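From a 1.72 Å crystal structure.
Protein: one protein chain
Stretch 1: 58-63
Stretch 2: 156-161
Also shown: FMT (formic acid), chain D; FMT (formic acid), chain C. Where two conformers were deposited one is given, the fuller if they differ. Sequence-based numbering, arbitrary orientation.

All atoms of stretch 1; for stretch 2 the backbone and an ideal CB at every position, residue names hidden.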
# COMPACT_ATOMS: atom_id res chain seq x y z
N ALA A 58 13.40 4.85 3.08
CA ALA A 58 14.71 4.80 2.39
C ALA A 58 14.56 4.10 1.04
O ALA A 58 15.08 4.58 0.00
CB ALA A 58 15.79 4.13 3.27
N PHE A 59 13.78 3.02 1.01
CA PHE A 59 13.47 2.35 -0.28
C PHE A 59 12.70 3.25 -1.26
O PHE A 59 13.09 3.35 -2.43
CB PHE A 59 12.75 1.04 0.01
CG PHE A 59 11.90 0.52 -1.13
CD1 PHE A 59 12.48 0.01 -2.30
CD2 PHE A 59 10.53 0.48 -0.99
CE1 PHE A 59 11.67 -0.52 -3.32
CE2 PHE A 59 9.69 -0.05 -2.00
CZ PHE A 59 10.29 -0.55 -3.17
N GLU A 60 11.65 3.92 -0.79
CA GLU A 60 10.92 4.89 -1.65
C GLU A 60 11.86 5.94 -2.23
O GLU A 60 11.72 6.33 -3.42
CB GLU A 60 9.79 5.58 -0.90
CG GLU A 60 8.62 4.65 -0.59
CD GLU A 60 7.58 5.26 0.35
OE1 GLU A 60 7.65 6.48 0.66
OE2 GLU A 60 6.68 4.51 0.77
N GLU A 61 12.82 6.38 -1.43
CA GLU A 61 13.75 7.44 -1.82
C GLU A 61 14.88 6.96 -2.72
O GLU A 61 15.71 7.76 -3.17
CB GLU A 61 14.38 8.08 -0.57
CG GLU A 61 13.42 8.89 0.28
CD GLU A 61 13.90 8.98 1.76
OE1 GLU A 61 15.10 8.71 2.06
OE2 GLU A 61 13.08 9.33 2.63
N GLY A 62 14.96 5.64 -2.93
CA GLY A 62 16.01 5.07 -3.77
C GLY A 62 17.34 4.82 -3.07
O GLY A 62 18.39 4.66 -3.70
N LYS A 63 17.27 4.75 -1.74
CA LYS A 63 18.47 4.65 -0.90
C LYS A 63 18.69 3.25 -0.36
O LYS A 63 19.68 3.00 0.38
CB LYS A 63 18.35 5.67 0.25
CG LYS A 63 18.44 7.12 -0.26
CD LYS A 63 18.24 8.11 0.88
CE LYS A 63 18.48 9.53 0.41
NZ LYS A 63 18.77 10.42 1.60
N UNK A 156 12.05 0.54 -10.43
CA UNK A 156 11.83 1.73 -9.63
C UNK A 156 10.69 1.42 -8.64
O UNK A 156 10.28 0.25 -8.51
CB UNK A 156 11.50 2.94 -10.51
N UNK A 157 10.18 2.43 -7.96
CA UNK A 157 9.12 2.22 -6.97
C UNK A 157 8.38 3.53 -6.82
O UNK A 157 8.96 4.57 -7.06
CB UNK A 157 9.68 1.74 -5.63
N UNK A 158 7.12 3.49 -6.40
CA UNK A 158 6.43 4.72 -5.98
C UNK A 158 7.28 5.38 -4.87
O UNK A 158 7.80 4.67 -3.98
CB UNK A 158 5.01 4.42 -5.49
N UNK A 159 7.44 6.72 -4.91
CA UNK A 159 6.76 7.70 -5.78
C UNK A 159 7.48 8.08 -7.09
O UNK A 159 7.07 9.04 -7.78
CB UNK A 159 6.53 8.98 -4.98
N UNK A 160 8.54 7.36 -7.43
CA UNK A 160 9.39 7.73 -8.59
C UNK A 160 8.59 7.88 -9.87
O UNK A 160 7.79 7.02 -10.22
CB UNK A 160 10.48 6.68 -8.80
N UNK A 161 8.82 8.99 -10.57
CA UNK A 161 8.20 9.24 -11.87
C UNK A 161 8.40 8.04 -12.81
O UNK A 161 7.48 7.66 -13.54
CB UNK A 161 8.78 10.51 -12.50
C FMT D . 15.62 3.38 -8.14
O1 FMT D . 15.48 3.73 -6.93
O2 FMT D . 15.53 2.21 -8.59
C FMT C . 3.07 1.64 -1.42
O1 FMT C . 3.68 1.13 -0.49
O2 FMT C . 2.74 0.92 -2.36

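Position 156 has an extended backbone, and its CA-to-CB bond points away from stretch 1. No atom of stretch 1 lies within 5.5 Å of the ideal CB, so stretch 1 puts little limit on the side chain. Many residues would suit. The deposited residue is Phe-156. Its ring stays clear of stretch 1.

Position 157 faces stretch 1. Its CA-to-CB bond points toward it, and the ideal CB sits 3.4 Å from Phe-59 CZ, which is tight. A branched side chain would have to fit against the ring. Further along is the end of a helix. Gly-62 leaves helical angles with a positive phi, and Gly-62 N bonds back to Phe-59 O at 3.0 Å. The carbonyl of Glu-60 offers an acceptor here. The formic acid of chain D offers another oxygen beyond. A flexible side chain with a donor at its end would suit: glutamine, lysine or arginine; a plain aliphatic chain could cover the ring but would leave the acceptor unused. The deposited residue is Gln-157. With chi1 p and chi2 m, its CG lies over one face of the Phe-59 ring, 3.9 Å from CG to the ring centroid, a CH-pi contact. Gln-157 NE2 then donates to Glu-60 O at 3.2 Å and to O1 of the chain D formic acid, also at 3.2 Å. Gln-157 NE2 is equally near Phe-59 O, 3.2 Å, but the angle is too poor for a hydrogen bond.

Position 158 has a sideways CB with no atom of stretch 1 within 5.5 Å. Long or short side chains would suit. The deposited residue is Lys-158. Its side chain makes no contact with stretch 1, while its backbone Lys-158 O packs 3.5 Å from Glu-60 CG.

Position 159 follows a cis peptide bond, visible in the backbone. This strongly favours proline, and the phi of -94° allows it. The deposited residue is Pro-159. Its ring packs beside Glu-60, with Pro-159 CD 3.8 Å from Glu-60 CB and 3.7 Å from Glu-60 O.

Position 160 points sideways, and its N bonds to the carbonyl O of 157 at 2.8 Å. It precedes a helix, where serine, threonine, aspartate or asparagine are common. A long flexible chain could instead reach the helix end of stretch 1. The deposited residue is Met-160, as selenomethionine. Its chain turns nearer, and Met-160 CE comes 3.4 Å from Glu-60 O.

Position 161 is helical and out of reach of stretch 1. Many polar residues would suit. The deposited residue is Lys-161, which makes no contact with stretch 1.

Stretch 2, residues 156-161: FQKPMK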
# COMPACT_ATOMS: atom_id res chain seq x y z
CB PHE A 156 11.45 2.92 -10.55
CG PHE A 156 12.45 3.18 -11.64
CD1 PHE A 156 13.51 4.05 -11.45
CD2 PHE A 156 12.31 2.55 -12.88
CE1 PHE A 156 14.45 4.30 -12.50
CE2 PHE A 156 13.23 2.78 -13.93
CZ PHE A 156 14.31 3.65 -13.73
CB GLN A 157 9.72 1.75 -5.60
CG GLN A 157 10.69 2.72 -4.90
CD GLN A 157 12.04 2.86 -5.58
OE1 GLN A 157 12.60 1.90 -6.15
NE2 GLN A 157 12.60 4.09 -5.54
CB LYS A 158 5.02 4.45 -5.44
CG LYS A 158 4.07 3.62 -6.31
CD LYS A 158 2.63 3.60 -5.67
CE LYS A 158 2.59 2.67 -4.54
NZ LYS A 158 1.21 2.50 -4.00
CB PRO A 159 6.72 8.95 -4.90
CG PRO A 159 8.06 8.90 -4.22
CD PRO A 159 8.19 7.41 -3.84
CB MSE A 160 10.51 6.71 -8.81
CG MSE A 160 11.48 6.58 -7.63
SE MSE A 160 12.32 8.28 -7.06
CE MSE A 160 11.11 8.81 -5.67
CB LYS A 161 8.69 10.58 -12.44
CG LYS A 161 10.21 10.70 -12.68
CD LYS A 161 10.65 12.12 -13.09
CE LYS A 161 12.14 12.18 -13.48
NZ LYS A 161 12.47 13.54 -14.03
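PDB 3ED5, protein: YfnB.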